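Local structure of PKS (4OQJ) at residues L144-G149 against Q223-E228; C244-A249 against V365-G370; E314-G319 against H444-E449; I339-L344 against P404-A409. The protein probably catalyses, through its ketosynthase domain, the chain-elongating condensation of acyl groups in AT-less type I polyketide (oxazolomycin) biosynthesis. All coordinates share one frame; numbering follows the deposited sequence.

Contact 1: residues L144-G149 against Q223-E228; sequences LLHNLG and QADQGE
H146 and N147, at the end of helix 142-147, meet A224 and D225 in the loop after strand 214-221, a small, partly buried van der Waals contact at the flank of the ketosynthase domain, close to the dimer partner. The imidazole of H146 offers its edge: CE1 lies 3.6 Å from OD2 of D225, with the oxygen near the ring plane, while ND1 is further from it, at 4.1 Å. The carboxylate is turned 61° from the ring. A negative charge at this place could favour a protonated imidazole, yet the approach is through a carbon and makes no ion pair. D225 reaches the ring because its CG sits between the backbone N and the carbonyl carbon (chi1 60°), which bends the acid back toward the helix.

Beside this pair, OD1 of N147 rests 3.5 Å from the methyl CB of A224. The other end of the amide, ND2, bonds to the carbonyl O of A706, consistent with OD1 being the end turned to A224. Alanine suits the tip of the loop because a single methyl fits against the helix. The loop forms two overlapping turns, type I from Q223 to Q226, closed by Q226 N to Q223 O at 3.2 Å, and type II from D225 to E228, where G227 takes a positive phi.

A224 N also bonds to OG1 of T142, at the start of the same helix, whose L145 packs on L145 of the second subunit; H146 touches R160 of that subunit, and helix 157-167 of the same chain lies against L144.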
loop_
_atom_site.group_PDB
_atom_site.type_symbol
_atom_site.label_atom_id
_atom_site.label_comp_id
_atom_site.label_asym_id
_atom_site.label_seq_id
_atom_site.Cartn_x
_atom_site.Cartn_y
_atom_site.Cartn_z
ATOM N N LEU A 144 -19.607 -11.362 -1.997
ATOM C CA LEU A 144 -20.346 -10.630 -0.990
ATOM C C LEU A 144 -21.607 -10.016 -1.589
ATOM O O LEU A 144 -22.689 -10.101 -1.015
ATOM C CB LEU A 144 -19.455 -9.543 -0.380
ATOM C CG LEU A 144 -20.111 -8.542 0.569
ATOM C CD1 LEU A 144 -20.609 -9.226 1.823
ATOM C CD2 LEU A 144 -19.126 -7.437 0.909
ATOM N N LEU A 145 -21.467 -9.401 -2.753
ATOM C CA LEU A 145 -22.590 -8.726 -3.389
ATOM C C LEU A 145 -23.659 -9.705 -3.882
ATOM O O LEU A 145 -24.846 -9.444 -3.722
ATOM C CB LEU A 145 -22.086 -7.865 -4.556
ATOM C CG LEU A 145 -21.213 -6.668 -4.170
ATOM C CD1 LEU A 145 -20.599 -5.987 -5.410
ATOM C CD2 LEU A 145 -22.036 -5.682 -3.370
ATOM N N HIS A 146 -23.244 -10.815 -4.492
ATOM C CA HIS A 146 -24.196 -11.793 -5.042
ATOM C C HIS A 146 -24.582 -12.856 -4.015
ATOM O O HIS A 146 -25.714 -12.890 -3.544
ATOM C CB HIS A 146 -23.625 -12.494 -6.275
ATOM C CG HIS A 146 -23.290 -11.577 -7.414
ATOM N ND1 HIS A 146 -22.858 -12.047 -8.635
ATOM C CD2 HIS A 146 -23.316 -10.226 -7.520
ATOM C CE1 HIS A 146 -22.633 -11.029 -9.445
ATOM N NE2 HIS A 146 -22.903 -9.914 -8.794
ATOM N N ASN A 147 -23.630 -13.720 -3.671
ATOM C CA ASN A 147 -23.906 -14.880 -2.826
ATOM C C ASN A 147 -24.339 -14.541 -1.400
ATOM O O ASN A 147 -25.165 -15.242 -0.820
ATOM C CB ASN A 147 -22.672 -15.779 -2.773
ATOM C CG ASN A 147 -22.295 -16.319 -4.131
ATOM O OD1 ASN A 147 -21.846 -15.574 -4.999
ATOM N ND2 ASN A 147 -22.469 -17.621 -4.323
ATOM N N LEU A 148 -23.778 -13.473 -0.841
ATOM C CA LEU A 148 -24.041 -13.088 0.543
ATOM C C LEU A 148 -24.863 -11.810 0.645
ATOM O O LEU A 148 -25.139 -11.327 1.751
ATOM C CB LEU A 148 -22.724 -12.896 1.301
ATOM C CG LEU A 148 -21.786 -14.092 1.361
ATOM C CD1 LEU A 148 -20.546 -13.724 2.164
ATOM C CD2 LEU A 148 -22.488 -15.281 1.981
ATOM N N GLY A 149 -25.244 -11.267 -0.507
ATOM C CA GLY A 149 -25.978 -10.016 -0.566
ATOM C C GLY A 149 -27.199 -9.993 0.335
ATOM O O GLY A 149 -27.247 -9.228 1.297
ATOM N N GLN A 223 -14.306 -13.894 -10.199
ATOM C CA GLN A 223 -15.712 -13.520 -10.279
ATOM C C GLN A 223 -16.567 -14.617 -9.678
ATOM O O GLN A 223 -16.376 -15.797 -9.983
ATOM C CB GLN A 223 -16.128 -13.286 -11.718
ATOM C CG GLN A 223 -15.312 -12.265 -12.450
ATOM C CD GLN A 223 -15.619 -12.286 -13.929
ATOM O OE1 GLN A 223 -15.568 -13.338 -14.572
ATOM N NE2 GLN A 223 -15.975 -11.131 -14.471
ATOM N N ALA A 224 -17.513 -14.243 -8.827
ATOM C CA ALA A 224 -18.364 -15.246 -8.206
ATOM C C ALA A 224 -19.237 -15.928 -9.254
ATOM O O ALA A 224 -19.721 -17.027 -9.018
ATOM C CB ALA A 224 -19.228 -14.627 -7.113
ATOM N N ASP A 225 -19.442 -15.288 -10.404
ATOM C CA ASP A 225 -20.255 -15.894 -11.462
ATOM C C ASP A 225 -19.425 -16.310 -12.685
ATOM O O ASP A 225 -19.921 -16.298 -13.819
ATOM C CB ASP A 225 -21.392 -14.948 -11.889
ATOM C CG ASP A 225 -20.892 -13.613 -12.424
ATOM O OD1 ASP A 225 -19.678 -13.480 -12.704
ATOM O OD2 ASP A 225 -21.722 -12.688 -12.563
ATOM N N GLN A 226 -18.174 -16.703 -12.470
ATOM C CA GLN A 226 -17.403 -17.252 -13.581
ATOM C C GLN A 226 -18.143 -18.510 -14.019
ATOM O O GLN A 226 -18.876 -19.114 -13.228
ATOM C CB GLN A 226 -15.938 -17.549 -13.198
ATOM C CG GLN A 226 -15.749 -18.561 -12.086
ATOM C CD GLN A 226 -14.308 -19.074 -11.962
ATOM O OE1 GLN A 226 -13.402 -18.647 -12.681
ATOM N NE2 GLN A 226 -14.103 -20.006 -11.049
ATOM N N GLY A 227 -17.979 -18.887 -15.280
ATOM C CA GLY A 227 -18.682 -20.035 -15.825
ATOM C C GLY A 227 -19.843 -19.603 -16.695
ATOM O O GLY A 227 -20.487 -20.426 -17.340
ATOM N N GLU A 228 -20.113 -18.302 -16.693
ATOM C CA GLU A 228 -21.092 -17.703 -17.584
ATOM C C GLU A 228 -20.363 -16.954 -18.693
ATOM O O GLU A 228 -19.173 -16.641 -18.573
ATOM C CB GLU A 228 -22.015 -16.749 -16.821
ATOM C CG GLU A 228 -22.753 -17.388 -15.663
ATOM C CD GLU A 228 -23.656 -16.408 -14.942
ATOM O OE1 GLU A 228 -23.785 -15.259 -15.414
ATOM O OE2 GLU A 228 -24.239 -16.786 -13.903
#

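Contact 2: residues C244-A249 against V365-G370; sequences CRAFDA and VKTNVG
C244 and T367 come close enough across this buried contact for their CA atoms to lie 4.9 Å apart, and what holds them is van der Waals packing of small groups on backbone. CB of A246 sits 3.5 Å from CG2 of T367, methyl against methyl, and SG of C244 lies 3.9 Å from CB of K366. Alanine and cysteine suit a loop pressed this tightly onto a helical turn, since alanine ends at CB and cysteine adds a single sulfur beyond it.

A second group of contacts sets carbon against carbonyl oxygen. CG2 of T367 lies 3.3 Å from O of C244, and CB of C244 lies 3.5 Å from O of K366. The latter oxygen also accepts from G370 N at 2.9 Å.

Residues 365-370 read VKTNVG and are followed by H371, the signature of ketosynthases in the thiolase superfamily; in relatives its lysine and histidine belong to the active site. A glycerol, probably from the crystallisation liquor, lies about 5 Å from the side chain of K366, and such molecules often mark pockets.

The polar ends are served from outside the two segments. K366 turns at its last torsion (chi4 57°), and NZ reaches O of H329. T367 places OG1 between its own N and carbonyl carbon (chi1 68°), where the hydroxyl bonds to S364 O and receives L397 N; CG2 is thereby left facing the loop. On the loop, a type II turn from R245 to D248 puts F247 at positive phi, and F247 N bonds to D337 OD2.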
loop_
_atom_site.group_PDB
_atom_site.type_symbol
_atom_site.label_atom_id
_atom_site.label_comp_id
_atom_site.label_asym_id
_atom_site.label_seq_id
_atom_site.Cartn_x
_atom_site.Cartn_y
_atom_site.Cartn_z
ATOM N N CYS A 244 -8.333 -12.507 -27.473
ATOM C CA CYS A 244 -7.597 -11.273 -27.205
ATOM C C CYS A 244 -6.434 -11.142 -28.195
ATOM O O CYS A 244 -5.379 -11.767 -28.026
ATOM C CB CYS A 244 -7.088 -11.275 -25.761
ATOM S SG CYS A 244 -6.089 -9.834 -25.288
ATOM N N ARG A 245 -6.628 -10.332 -29.231
ATOM C CA ARG A 245 -5.706 -10.343 -30.371
ATOM C C ARG A 245 -4.727 -9.181 -30.285
ATOM O O ARG A 245 -4.739 -8.276 -31.125
ATOM C CB ARG A 245 -6.486 -10.295 -31.685
ATOM C CG ARG A 245 -7.587 -11.346 -31.784
ATOM C CD ARG A 245 -8.381 -11.212 -33.090
ATOM N NE ARG A 245 -9.535 -12.111 -33.122
ATOM C CZ ARG A 245 -9.477 -13.398 -33.455
ATOM N NH1 ARG A 245 -8.320 -13.954 -33.787
ATOM N NH2 ARG A 245 -10.578 -14.137 -33.450
ATOM N N ALA A 246 -3.860 -9.237 -29.276
ATOM C CA ALA A 246 -3.007 -8.114 -28.929
ATOM C C ALA A 246 -2.078 -7.726 -30.077
ATOM O O ALA A 246 -1.341 -8.565 -30.609
ATOM C CB ALA A 246 -2.186 -8.436 -27.674
ATOM N N PHE A 247 -2.145 -6.442 -30.429
ATOM C CA PHE A 247 -1.286 -5.785 -31.428
ATOM C C PHE A 247 -1.641 -6.140 -32.868
ATOM O O PHE A 247 -1.052 -5.606 -33.813
ATOM C CB PHE A 247 0.179 -6.101 -31.132
ATOM C CG PHE A 247 0.569 -5.762 -29.725
ATOM C CD1 PHE A 247 0.487 -4.449 -29.285
ATOM C CD2 PHE A 247 0.974 -6.737 -28.840
ATOM C CE1 PHE A 247 0.819 -4.111 -27.986
ATOM C CE2 PHE A 247 1.311 -6.408 -27.534
ATOM C CZ PHE A 247 1.228 -5.095 -27.110
ATOM N N ASP A 248 -2.637 -7.006 -33.026
ATOM C CA ASP A 248 -3.092 -7.442 -34.343
ATOM C C ASP A 248 -4.034 -6.424 -34.969
ATOM O O ASP A 248 -4.656 -5.625 -34.269
ATOM C CB ASP A 248 -3.793 -8.796 -34.230
ATOM C CG ASP A 248 -4.164 -9.387 -35.579
ATOM O OD1 ASP A 248 -3.316 -10.083 -36.173
ATOM O OD2 ASP A 248 -5.306 -9.172 -36.035
ATOM N N ALA A 249 -4.154 -6.468 -36.292
ATOM C CA ALA A 249 -5.019 -5.529 -37.003
ATOM C C ALA A 249 -6.485 -5.735 -36.624
ATOM O O ALA A 249 -7.287 -4.800 -36.695
ATOM C CB ALA A 249 -4.831 -5.676 -38.507
ATOM N N VAL A 365 0.546 -11.871 -22.206
ATOM C CA VAL A 365 -0.060 -13.089 -21.661
ATOM C C VAL A 365 -1.589 -12.993 -21.653
ATOM O O VAL A 365 -2.285 -13.996 -21.501
ATOM C CB VAL A 365 0.441 -13.388 -20.240
ATOM C CG1 VAL A 365 -0.176 -12.419 -19.192
ATOM C CG2 VAL A 365 0.183 -14.834 -19.876
ATOM N N LYS A 366 -2.128 -11.792 -21.820
ATOM C CA LYS A 366 -3.576 -11.678 -21.938
ATOM C C LYS A 366 -4.073 -12.445 -23.179
ATOM O O LYS A 366 -5.235 -12.832 -23.229
ATOM C CB LYS A 366 -4.006 -10.214 -21.988
ATOM C CG LYS A 366 -3.750 -9.500 -20.644
ATOM C CD LYS A 366 -4.364 -8.124 -20.601
ATOM C CE LYS A 366 -4.146 -7.471 -19.233
ATOM N NZ LYS A 366 -2.702 -7.394 -18.904
ATOM N N THR A 367 -3.187 -12.710 -24.145
ATOM C CA THR A 367 -3.578 -13.476 -25.341
ATOM C C THR A 367 -3.718 -14.970 -25.023
ATOM O O THR A 367 -4.419 -15.692 -25.740
ATOM C CB THR A 367 -2.573 -13.311 -26.513
ATOM O OG1 THR A 367 -1.321 -13.943 -26.189
ATOM C CG2 THR A 367 -2.351 -11.842 -26.843
ATOM N N ASN A 368 -3.058 -15.425 -23.958
ATOM C CA ASN A 368 -3.201 -16.808 -23.495
ATOM C C ASN A 368 -4.409 -16.954 -22.566
ATOM O O ASN A 368 -5.273 -17.798 -22.790
ATOM C CB ASN A 368 -1.947 -17.297 -22.739
ATOM C CG ASN A 368 -0.672 -17.195 -23.549
ATOM O OD1 ASN A 368 -0.027 -16.144 -23.609
ATOM N ND2 ASN A 368 -0.273 -18.309 -24.139
ATOM N N VAL A 369 -4.445 -16.146 -21.503
ATOM C CA VAL A 369 -5.351 -16.401 -20.381
ATOM C C VAL A 369 -6.381 -15.304 -20.142
ATOM O O VAL A 369 -7.158 -15.386 -19.188
ATOM C CB VAL A 369 -4.562 -16.616 -19.052
ATOM C CG1 VAL A 369 -3.622 -17.800 -19.169
ATOM C CG2 VAL A 369 -3.799 -15.343 -18.641
ATOM N N GLY A 370 -6.404 -14.299 -21.011
ATOM C CA GLY A 370 -7.243 -13.129 -20.812
ATOM C C GLY A 370 -6.702 -12.149 -19.780
ATOM O O GLY A 370 -5.571 -12.247 -19.325
#

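Contact 3: residues E314-G319 against H444-E449; sequences EIADVG and HVIVEE
The last helical turn of 302-316 ends above strand 441-448, with A316 and I446 nearest in backbone, their CA atoms 6.8 Å apart, and D317 then leaving the helix at positive phi (56°) in a Schellman motif. D317 N bonds back to E314 O at 3.1 Å, and this reversal brings V318 round to the same side as A316.

I446 carries the strand's share of the contact. CB of A316 stands over the base of its side chain, 4.0 Å from I446 CB and equally far from CG1. The methyl CG2 of I446 is anti to the backbone N, since CG1 lies beside that N (chi1 -56°); from there it comes within 4.1 Å of V318 CG2, the two side chains sliding past each other in opposite directions. Alanine lets the helix end settle close to the strand, while the branched valine and isoleucine extend the apolar surface past the helix end. The charged neighbours face other partners: E314 bridges to R350, and E448 to R430.

I446 also touches Q313 of this helix and K283 of the adjoining strand 280-289, whereas V447, next along the strand, packs on L381 and L388 of helix 376-390. Helices thus cover both faces of the strand, as expected of the layered alpha/beta architecture of the thiolase fold.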
loop_
_atom_site.group_PDB
_atom_site.type_symbol
_atom_site.label_atom_id
_atom_site.label_comp_id
_atom_site.label_asym_id
_atom_site.label_seq_id
_atom_site.Cartn_x
_atom_site.Cartn_y
_atom_site.Cartn_z
ATOM N N GLU A 314 15.650 3.771 -15.279
ATOM C CA GLU A 314 16.627 4.642 -14.630
ATOM C C GLU A 314 16.954 4.106 -13.253
ATOM O O GLU A 314 18.110 4.049 -12.859
ATOM C CB GLU A 314 16.103 6.081 -14.519
ATOM C CG GLU A 314 16.068 6.842 -15.823
ATOM C CD GLU A 314 17.451 7.054 -16.426
ATOM O OE1 GLU A 314 18.458 6.986 -15.682
ATOM O OE2 GLU A 314 17.525 7.281 -17.651
ATOM N N ILE A 315 15.922 3.706 -12.524
ATOM C CA ILE A 315 16.086 3.192 -11.171
ATOM C C ILE A 315 16.890 1.893 -11.186
ATOM O O ILE A 315 17.711 1.634 -10.301
ATOM C CB ILE A 315 14.687 2.972 -10.510
ATOM C CG1 ILE A 315 14.335 4.159 -9.621
ATOM C CG2 ILE A 315 14.624 1.673 -9.717
ATOM C CD1 ILE A 315 15.128 4.222 -8.331
ATOM N N ALA A 316 16.629 1.066 -12.187
ATOM C CA ALA A 316 17.323 -0.207 -12.335
ATOM C C ALA A 316 18.748 -0.036 -12.846
ATOM O O ALA A 316 19.517 -0.994 -12.848
ATOM C CB ALA A 316 16.552 -1.119 -13.290
ATOM N N ASP A 317 19.081 1.167 -13.304
ATOM C CA ASP A 317 20.355 1.443 -13.991
ATOM C C ASP A 317 20.518 0.512 -15.194
ATOM O O ASP A 317 21.582 -0.066 -15.431
ATOM C CB ASP A 317 21.552 1.305 -13.042
ATOM C CG ASP A 317 22.839 1.902 -13.628
ATOM O OD1 ASP A 317 22.751 2.794 -14.504
ATOM O OD2 ASP A 317 23.939 1.480 -13.212
ATOM N N VAL A 318 19.438 0.394 -15.955
ATOM C CA VAL A 318 19.367 -0.486 -17.108
ATOM C C VAL A 318 19.068 0.364 -18.340
ATOM O O VAL A 318 18.062 1.069 -18.385
ATOM C CB VAL A 318 18.281 -1.571 -16.885
ATOM C CG1 VAL A 318 17.837 -2.221 -18.175
ATOM C CG2 VAL A 318 18.788 -2.621 -15.894
ATOM N N GLY A 319 19.948 0.304 -19.332
ATOM C CA GLY A 319 19.760 1.069 -20.551
ATOM C C GLY A 319 18.713 0.400 -21.412
ATOM O O GLY A 319 18.659 -0.834 -21.463
ATOM N N HIS A 444 5.774 -0.387 -13.830
ATOM C CA HIS A 444 6.686 -1.101 -14.726
ATOM C C HIS A 444 7.818 -1.672 -13.883
ATOM O O HIS A 444 8.342 -1.006 -12.994
ATOM C CB HIS A 444 7.220 -0.177 -15.817
ATOM C CG HIS A 444 7.974 -0.878 -16.915
ATOM N ND1 HIS A 444 7.347 -1.477 -17.991
ATOM C CD2 HIS A 444 9.305 -1.055 -17.109
ATOM C CE1 HIS A 444 8.264 -1.976 -18.808
ATOM N NE2 HIS A 444 9.458 -1.723 -18.301
ATOM N N VAL A 445 8.163 -2.922 -14.152
ATOM C CA VAL A 445 9.157 -3.672 -13.394
ATOM C C VAL A 445 10.241 -4.192 -14.350
ATOM O O VAL A 445 9.935 -4.707 -15.442
ATOM C CB VAL A 445 8.487 -4.833 -12.651
ATOM C CG1 VAL A 445 9.506 -5.755 -11.976
ATOM C CG2 VAL A 445 7.504 -4.284 -11.647
ATOM N N ILE A 446 11.503 -4.041 -13.951
ATOM C CA ILE A 446 12.625 -4.528 -14.745
ATOM C C ILE A 446 13.112 -5.812 -14.113
ATOM O O ILE A 446 13.432 -5.848 -12.917
ATOM C CB ILE A 446 13.791 -3.528 -14.806
ATOM C CG1 ILE A 446 13.319 -2.166 -15.354
ATOM C CG2 ILE A 446 14.952 -4.107 -15.633
ATOM C CD1 ILE A 446 12.721 -2.207 -16.738
ATOM N N VAL A 447 13.166 -6.859 -14.921
ATOM C CA VAL A 447 13.528 -8.196 -14.450
ATOM C C VAL A 447 14.712 -8.717 -15.261
ATOM O O VAL A 447 14.747 -8.553 -16.481
ATOM C CB VAL A 447 12.351 -9.200 -14.576
ATOM C CG1 VAL A 447 12.680 -10.478 -13.853
ATOM C CG2 VAL A 447 11.063 -8.616 -14.017
ATOM N N GLU A 448 15.669 -9.343 -14.573
ATOM C CA GLU A 448 16.845 -9.938 -15.199
ATOM C C GLU A 448 16.922 -11.447 -14.910
ATOM O O GLU A 448 16.413 -11.952 -13.890
ATOM C CB GLU A 448 18.106 -9.227 -14.704
ATOM C CG GLU A 448 19.394 -9.632 -15.394
ATOM C CD GLU A 448 20.570 -8.752 -14.986
ATOM O OE1 GLU A 448 20.666 -7.602 -15.472
ATOM O OE2 GLU A 448 21.391 -9.199 -14.159
ATOM N N GLU A 449 17.557 -12.177 -15.815
ATOM C CA GLU A 449 17.719 -13.602 -15.618
ATOM C C GLU A 449 18.580 -13.817 -14.373
ATOM O O GLU A 449 19.368 -12.949 -13.998
ATOM C CB GLU A 449 18.342 -14.256 -16.844
ATOM C CG GLU A 449 19.768 -13.808 -17.139
ATOM C CD GLU A 449 20.375 -14.600 -18.284
ATOM O OE1 GLU A 449 20.377 -15.844 -18.183
ATOM O OE2 GLU A 449 20.828 -13.990 -19.281
#

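Contact 4: residues I339-L344 against P404-A409; sequences IEVAAL and PEIDFA
V341 on helix 336-348 packs against I406 in the loop, and F408 at the start of the short 3-10 turn, that lead to strand 413-415, the outermost strand of the sheet within this chain. One methyl of the loop does most of the work: CG2 of I406 faces the fork of V341, 3.6 Å from CG1 and just as far from CG2, the two side chains crossing at about a right angle. With CG1 of the valine anti to its N (chi1 176°), both branches straddle that methyl.

The same I406 CG2 also lies over one face of the F408 ring, 3.5 Å above its plane and offset toward the rim. F408 reaches V341 CG2 obliquely through CE1, at 4.4 Å. Between the two apolar residues D407 centres an inverse gamma turn, spanned by a weak bond from F408 N to I406 O; the carbonyl O of D407 accepts from ND2 of N345 on the same helix as V341.

L362 of strand 360-363 touches both V341 and F408. Branched and aromatic side chains fit such a cluster because apolar packing is guided by shape complementarity, and a directional tie between loop and helix is supplied by N345 ND2 and the D407 carbonyl.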
loop_
_atom_site.group_PDB
_atom_site.type_symbol
_atom_site.label_atom_id
_atom_site.label_comp_id
_atom_site.label_asym_id
_atom_site.label_seq_id
_atom_site.Cartn_x
_atom_site.Cartn_y
_atom_site.Cartn_z
ATOM N N ILE A 339 -1.172 3.230 -28.490
ATOM C CA ILE A 339 -0.715 4.079 -27.400
ATOM C C ILE A 339 0.389 3.380 -26.592
ATOM O O ILE A 339 1.406 3.999 -26.247
ATOM C CB ILE A 339 -1.912 4.488 -26.481
ATOM C CG1 ILE A 339 -2.723 5.599 -27.180
ATOM C CG2 ILE A 339 -1.441 4.933 -25.103
ATOM C CD1 ILE A 339 -3.849 6.178 -26.371
ATOM N N GLU A 340 0.216 2.094 -26.300
ATOM C CA GLU A 340 1.203 1.412 -25.471
ATOM C C GLU A 340 2.562 1.377 -26.184
ATOM O O GLU A 340 3.606 1.604 -25.571
ATOM C CB GLU A 340 0.759 -0.013 -25.101
ATOM C CG GLU A 340 1.772 -0.684 -24.175
ATOM C CD GLU A 340 1.227 -1.888 -23.425
ATOM O OE1 GLU A 340 0.144 -2.391 -23.806
ATOM O OE2 GLU A 340 1.894 -2.320 -22.451
ATOM N N VAL A 341 2.542 1.124 -27.481
ATOM C CA VAL A 341 3.777 1.037 -28.252
ATOM C C VAL A 341 4.390 2.420 -28.446
ATOM O O VAL A 341 5.610 2.568 -28.433
ATOM C CB VAL A 341 3.524 0.367 -29.596
ATOM C CG1 VAL A 341 4.788 0.353 -30.449
ATOM C CG2 VAL A 341 3.016 -1.072 -29.366
ATOM N N ALA A 342 3.548 3.433 -28.634
ATOM C CA ALA A 342 4.038 4.807 -28.734
ATOM C C ALA A 342 4.751 5.210 -27.445
ATOM O O ALA A 342 5.774 5.887 -27.476
ATOM C CB ALA A 342 2.894 5.769 -29.028
ATOM N N ALA A 343 4.216 4.778 -26.312
ATOM C CA ALA A 343 4.796 5.109 -25.019
ATOM C C ALA A 343 6.131 4.393 -24.814
ATOM O O ALA A 343 7.089 4.988 -24.338
ATOM C CB ALA A 343 3.825 4.753 -23.897
ATOM N N LEU A 344 6.179 3.109 -25.166
ATOM C CA LEU A 344 7.415 2.335 -25.108
ATOM C C LEU A 344 8.489 2.896 -26.046
ATOM O O LEU A 344 9.660 2.998 -25.668
ATOM C CB LEU A 344 7.142 0.882 -25.468
ATOM C CG LEU A 344 6.428 0.046 -24.403
ATOM C CD1 LEU A 344 5.944 -1.242 -25.043
ATOM C CD2 LEU A 344 7.374 -0.238 -23.214
ATOM N N PRO A 404 -2.101 -1.569 -38.367
ATOM C CA PRO A 404 -1.478 -0.493 -39.146
ATOM C C PRO A 404 -1.222 0.784 -38.358
ATOM O O PRO A 404 -0.285 1.519 -38.679
ATOM C CB PRO A 404 -2.504 -0.222 -40.254
ATOM C CG PRO A 404 -3.257 -1.477 -40.400
ATOM C CD PRO A 404 -3.311 -2.090 -39.031
ATOM N N GLU A 405 -2.049 1.050 -37.353
ATOM C CA GLU A 405 -1.916 2.262 -36.543
ATOM C C GLU A 405 -0.777 2.202 -35.512
ATOM O O GLU A 405 -0.442 3.216 -34.894
ATOM C CB GLU A 405 -3.234 2.545 -35.807
ATOM C CG GLU A 405 -4.437 2.750 -36.722
ATOM C CD GLU A 405 -4.319 4.002 -37.577
ATOM O OE1 GLU A 405 -4.107 5.096 -37.006
ATOM O OE2 GLU A 405 -4.436 3.890 -38.820
ATOM N N ILE A 406 -0.202 1.023 -35.292
ATOM C CA ILE A 406 0.914 0.905 -34.348
ATOM C C ILE A 406 2.213 1.256 -35.055
ATOM O O ILE A 406 2.541 0.668 -36.090
ATOM C CB ILE A 406 1.043 -0.509 -33.763
ATOM C CG1 ILE A 406 -0.223 -0.896 -32.991
ATOM C CG2 ILE A 406 2.265 -0.590 -32.843
ATOM C CD1 ILE A 406 -0.229 -2.342 -32.482
ATOM N N ASP A 407 2.968 2.186 -34.484
ATOM C CA ASP A 407 4.207 2.642 -35.108
ATOM C C ASP A 407 5.431 1.796 -34.690
ATOM O O ASP A 407 6.338 2.286 -34.012
ATOM C CB ASP A 407 4.434 4.116 -34.773
ATOM C CG ASP A 407 5.351 4.805 -35.772
ATOM O OD1 ASP A 407 5.938 4.114 -36.636
ATOM O OD2 ASP A 407 5.487 6.040 -35.686
ATOM N N PHE A 408 5.461 0.528 -35.105
ATOM C CA PHE A 408 6.578 -0.353 -34.765
ATOM C C PHE A 408 7.892 0.184 -35.332
ATOM O O PHE A 408 8.933 0.127 -34.675
ATOM C CB PHE A 408 6.336 -1.784 -35.284
ATOM C CG PHE A 408 5.339 -2.573 -34.473
ATOM C CD1 PHE A 408 5.644 -2.983 -33.189
ATOM C CD2 PHE A 408 4.105 -2.911 -34.999
ATOM C CE1 PHE A 408 4.734 -3.711 -32.438
ATOM C CE2 PHE A 408 3.193 -3.639 -34.256
ATOM C CZ PHE A 408 3.507 -4.037 -32.973
ATOM N N ALA A 409 7.837 0.713 -36.548
ATOM C CA ALA A 409 9.040 1.155 -37.244
ATOM C C ALA A 409 9.760 2.282 -36.511
ATOM O O ALA A 409 10.944 2.507 -36.731
ATOM C CB ALA A 409 8.691 1.595 -38.655
#

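Overall arrangement
Contacts 2 and 3 are buried, while contacts 1 and 4 are partly buried, with more polar or exposed residues at their margins. Contacts 2 and 4 adjoin: O of F247 lies 3.6 Å from CD1 of I406, and the F247 ring packs on V341. Contacts 3 and 4 use different elements, though helix 302-316 of contact 3 also packs on the helix of contact 4, which is nested inside the chain loop that contact 3 closes. Contact 1 lies 38 to 39 Å from contacts 3 and 4, between centres, and alone borders the second subunit. Chemistry follows place: aliphatic in contact 3, aliphatic and aromatic in contact 4, small groups on methyls and backbone carbonyls in contact 2, imidazole and carboxylate in contact 1.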